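Local coordinates for protein Niban 2 (Homo sapiens, PDB 7CTP) that may suppress apoptosis and promote melanoma cell invasion, and is a membrane-associated, PH-domain-containing member of the Niban family, at residues 223-226 against 227-230; 418-422 against 423-427. One frame throughout, in Å; residues are numbered along the deposited sequence.

Contact 1 (223-226 against 227-230); sequences GTWE and MLCG
Met227 lays its CB over one face of the Trp225 indole. CB stands 4.0 Å from the centroid of the five-membered ring of Trp225, 29° off the ring normal, a CH-pi contact. Its closest ring atom is CE2 of Trp225, 3.6 Å from CB of Met227. The backbone N of Leu228 lies over the same face, offset toward the rim. Leu228 CB comes near the six-membered ring, 4.1 Å from Trp225 CE3, and the two side chains cross at about a right angle. The indole is folded back under the following residues because CG of Trp225 is anti to its own N (chi1 -177°), beside the carbonyl carbon.

A type I beta turn from Trp225 to Leu228 sets up this overlap. Leu228 N donates to Trp225 O at 3.2 Å, with a nearly straight N-H...O angle of 167°. The donor sits above the carbonyl plane. Leu228 then centres an inverse gamma turn, with a weak bond from Cys229 N to Met227 O. SG of Cys229 approaches Glu226 O at 3.7 Å.

Further out, the turn lies in the loop between helices 204-218 and 232-252. Trp225 packs on Ile212, Asn238 and Leu239 and makes a cation-pi contact with Arg216. Asn238 ND2 bonds Met227 O.

A serine in place of Trp225 would probably leave Met227 CB without its aromatic partner and open a gap toward both helices. The Leu228 N to Trp225 O bond closes the turn and holds Met227 CB over the indole, so backbone bond and apolar contact support one another.

Contact 2 (418-422 against 423-427); sequences QRFDV and SSTSV
Asp421 and Ser424 face each other across the first turn of helix 422-455. Ser424 OG donates to Asp421 OD2 at 2.5 Å, a short bond. The hydroxyl comes from above the carboxylate plane, 63° out of it. With chi1 at -173°, Asp421 swings its carboxylate forward along the chain, beside its own carbonyl carbon and close to Ser424. Ser424 CB lies close behind its hydroxyl, 3.3 Å from Asp421 OD2. The other oxygen, OD1, turns toward the start of the helix and lies 3.4 Å from Ser423 N.

Asp421 holds the N-cap position. Its side chain meets Ser424, three residues on, while its backbone carbonyl takes the first bonds of the helix. Asp421 O accepts from two atoms of one residue. Thr425 N donates at 3.2 Å to Asp421 O, and Thr425 OG1 donates to the same oxygen at 3.0 Å. The two donors arrive from opposite faces of the carbonyl plane, each only modestly tilted from it. OG1 can fold back to this oxygen because it lies beside the backbone N of Thr425, with chi1 at -66°. Leu413 N also bonds Thr425 OG1, which ties the helix start to an earlier part of the same loop.

Phe420 crosses Thr425 at about a right angle. Its CE1 comes within 3.6 Å of Thr425 OG1, and the hydroxyl approaches the ring obliquely. Arg412 makes a cation-pi contact with the same ring. The next helical bond runs from Ser426 N to Val422 O, at 3.0 Å. Ser426 CB packs beside that carbonyl oxygen.

Contacts 1 and 2 lie far apart in sequence but touch in the fold, with centres about 12 Å apart. The loop holding contact 1 rests on the first turns of the helix that contact 2 begins. Glu226 OE1 is 3.0 Å from Ser426 OG, with which it is hydrogen-bonded, and it also forms a salt bridge with Lys122. One carboxylate oxygen therefore connects the turn to the helix and to a residue of the PH-domain region. Thr224 supplies most of the remaining contact. Its CG2 is 3.5 Å from CG2 of Val427, and its O is 3.4 Å from CB of Ser423.

Contact 1 (223-226 against 227-230)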
loop_
_atom_site.group_PDB
_atom_site.type_symbol
_atom_site.label_atom_id
_atom_site.label_comp_id
_atom_site.label_asym_id
_atom_site.label_seq_id
_atom_site.Cartn_x
_atom_site.Cartn_y
_atom_site.Cartn_z
ATOM N N GLY A 223 8.979 8.844 9.840
ATOM C CA GLY A 223 8.231 7.656 10.187
ATOM C C GLY A 223 7.196 7.294 9.135
ATOM O O GLY A 223 6.893 8.053 8.210
ATOM N N THR A 224 6.660 6.089 9.314
ATOM C CA THR A 224 5.667 5.531 8.405
ATOM C C THR A 224 4.492 6.481 8.213
ATOM O O THR A 224 3.936 7.011 9.179
ATOM C CB THR A 224 5.181 4.187 8.945
ATOM O OG1 THR A 224 6.272 3.259 8.938
ATOM C CG2 THR A 224 4.060 3.631 8.092
ATOM N N TRP A 225 4.125 6.696 6.953
ATOM C CA TRP A 225 3.080 7.645 6.573
ATOM C C TRP A 225 1.862 6.869 6.102
ATOM O O TRP A 225 1.944 6.118 5.124
ATOM C CB TRP A 225 3.582 8.578 5.474
ATOM C CG TRP A 225 2.625 9.641 5.049
ATOM C CD1 TRP A 225 1.732 10.309 5.827
ATOM C CD2 TRP A 225 2.501 10.184 3.731
ATOM N NE1 TRP A 225 1.040 11.242 5.067
ATOM C CE2 TRP A 225 1.508 11.184 3.778
ATOM C CE3 TRP A 225 3.140 9.921 2.516
ATOM C CZ2 TRP A 225 1.129 11.912 2.654
ATOM C CZ3 TRP A 225 2.767 10.642 1.405
ATOM C CH2 TRP A 225 1.764 11.631 1.481
ATOM N N GLU A 226 0.737 7.054 6.798
ATOM C CA GLU A 226 -0.461 6.271 6.509
ATOM C C GLU A 226 -0.974 6.513 5.095
ATOM O O GLU A 226 -1.621 5.640 4.507
ATOM C CB GLU A 226 -1.546 6.603 7.539
ATOM C CG GLU A 226 -2.845 5.825 7.380
ATOM C CD GLU A 226 -3.530 5.544 8.709
ATOM O OE1 GLU A 226 -4.452 4.702 8.730
ATOM O OE2 GLU A 226 -3.150 6.170 9.725
ATOM N N MET A 227 -0.693 7.678 4.529
ATOM C CA MET A 227 -1.251 8.039 3.238
ATOM C C MET A 227 -0.304 7.740 2.086
ATOM O O MET A 227 -0.537 8.200 0.963
ATOM C CB MET A 227 -1.663 9.508 3.242
ATOM C CG MET A 227 -2.809 9.818 4.218
ATOM S SD MET A 227 -4.221 8.693 4.149
ATOM C CE MET A 227 -4.881 9.018 2.511
ATOM N N LEU A 228 0.746 6.952 2.327
ATOM C CA LEU A 228 1.520 6.374 1.233
ATOM C C LEU A 228 0.745 5.186 0.668
ATOM O O LEU A 228 1.138 4.025 0.797
ATOM C CB LEU A 228 2.905 5.955 1.711
ATOM C CG LEU A 228 3.896 5.572 0.611
ATOM C CD1 LEU A 228 4.510 6.824 -0.012
ATOM C CD2 LEU A 228 4.970 4.652 1.176
ATOM N N CYS A 229 -0.403 5.489 0.057
ATOM C CA CYS A 229 -1.235 4.457 -0.538
ATOM C C CYS A 229 -1.842 4.983 -1.826
ATOM O O CYS A 229 -2.096 6.182 -1.968
ATOM C CB CYS A 229 -2.357 4.013 0.410
ATOM S SG CYS A 229 -3.153 5.438 1.168
ATOM N N GLY A 230 -2.112 4.059 -2.738
ATOM C CA GLY A 230 -2.583 4.391 -4.062
ATOM C C GLY A 230 -1.427 4.433 -5.043
ATOM O O GLY A 230 -0.312 3.977 -4.767
#

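Contact 2 (418-422 against 423-427)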
loop_
_atom_site.group_PDB
_atom_site.type_symbol
_atom_site.label_atom_id
_atom_site.label_comp_id
_atom_site.label_asym_id
_atom_site.label_seq_id
_atom_site.Cartn_x
_atom_site.Cartn_y
_atom_site.Cartn_z
ATOM N N GLN A 418 7.662 4.036 22.686
ATOM C CA GLN A 418 6.952 3.048 23.514
ATOM C C GLN A 418 5.470 3.392 23.648
ATOM O O GLN A 418 4.878 3.293 24.728
ATOM C CB GLN A 418 7.608 2.883 24.888
ATOM C CG GLN A 418 8.934 2.123 24.833
ATOM C CD GLN A 418 10.051 2.969 24.257
ATOM O OE1 GLN A 418 10.452 3.968 24.855
ATOM N NE2 GLN A 418 10.549 2.585 23.080
ATOM N N ARG A 419 4.872 3.795 22.529
ATOM C CA ARG A 419 3.475 4.192 22.445
ATOM C C ARG A 419 2.888 3.595 21.176
ATOM O O ARG A 419 3.593 3.468 20.170
ATOM C CB ARG A 419 3.327 5.723 22.412
ATOM C CG ARG A 419 3.730 6.426 23.689
ATOM C CD ARG A 419 3.504 7.925 23.578
ATOM N NE ARG A 419 3.943 8.657 24.763
ATOM C CZ ARG A 419 3.958 9.985 24.866
ATOM N NH1 ARG A 419 4.373 10.556 25.989
ATOM N NH2 ARG A 419 3.562 10.741 23.851
ATOM N N PHE A 420 1.605 3.238 21.228
ATOM C CA PHE A 420 0.876 2.752 20.062
ATOM C C PHE A 420 1.088 3.661 18.859
ATOM O O PHE A 420 0.871 4.874 18.933
ATOM C CB PHE A 420 -0.614 2.655 20.391
ATOM C CG PHE A 420 -1.466 2.150 19.250
ATOM C CD1 PHE A 420 -1.249 0.893 18.702
ATOM C CD2 PHE A 420 -2.489 2.930 18.739
ATOM C CE1 PHE A 420 -2.035 0.429 17.658
ATOM C CE2 PHE A 420 -3.277 2.475 17.701
ATOM C CZ PHE A 420 -3.051 1.222 17.158
ATOM N N ASP A 421 1.534 3.069 17.756
ATOM C CA ASP A 421 1.807 3.784 16.511
ATOM C C ASP A 421 0.683 3.433 15.541
ATOM O O ASP A 421 0.648 2.329 14.989
ATOM C CB ASP A 421 3.180 3.394 15.972
ATOM C CG ASP A 421 3.614 4.226 14.775
ATOM O OD1 ASP A 421 2.843 5.096 14.310
ATOM O OD2 ASP A 421 4.751 4.000 14.308
ATOM N N VAL A 422 -0.247 4.372 15.348
ATOM C CA VAL A 422 -1.409 4.096 14.508
ATOM C C VAL A 422 -0.984 3.860 13.064
ATOM O O VAL A 422 -1.473 2.939 12.398
ATOM C CB VAL A 422 -2.429 5.244 14.617
ATOM C CG1 VAL A 422 -3.710 4.880 13.869
ATOM C CG2 VAL A 422 -2.716 5.560 16.073
ATOM N N SER A 423 -0.061 4.681 12.563
ATOM C CA SER A 423 0.292 4.644 11.147
ATOM C C SER A 423 1.005 3.348 10.789
ATOM O O SER A 423 0.665 2.699 9.792
ATOM C CB SER A 423 1.161 5.848 10.791
ATOM O OG SER A 423 0.521 7.051 11.179
ATOM N N SER A 424 2.013 2.966 11.583
ATOM C CA SER A 424 2.738 1.722 11.334
ATOM C C SER A 424 1.785 0.538 11.335
ATOM O O SER A 424 1.850 -0.336 10.465
ATOM C CB SER A 424 3.833 1.516 12.382
ATOM O OG SER A 424 4.834 2.509 12.281
ATOM N N THR A 425 0.874 0.507 12.309
ATOM C CA THR A 425 -0.080 -0.594 12.398
ATOM C C THR A 425 -0.939 -0.691 11.142
ATOM O O THR A 425 -1.088 -1.770 10.561
ATOM C CB THR A 425 -0.953 -0.429 13.638
ATOM O OG1 THR A 425 -0.133 -0.562 14.808
ATOM C CG2 THR A 425 -2.042 -1.498 13.658
ATOM N N SER A 426 -1.500 0.437 10.704
ATOM C CA SER A 426 -2.339 0.444 9.509
ATOM C C SER A 426 -1.567 -0.030 8.281
ATOM O O SER A 426 -2.022 -0.919 7.546
ATOM C CB SER A 426 -2.900 1.846 9.276
ATOM O OG SER A 426 -3.652 1.888 8.081
ATOM N N VAL A 427 -0.401 0.569 8.032
ATOM C CA VAL A 427 0.368 0.235 6.835
ATOM C C VAL A 427 0.758 -1.240 6.840
ATOM O O VAL A 427 0.676 -1.929 5.814
ATOM C CB VAL A 427 1.600 1.152 6.734
ATOM C CG1 VAL A 427 2.595 0.598 5.725
ATOM C CG2 VAL A 427 1.157 2.568 6.349
#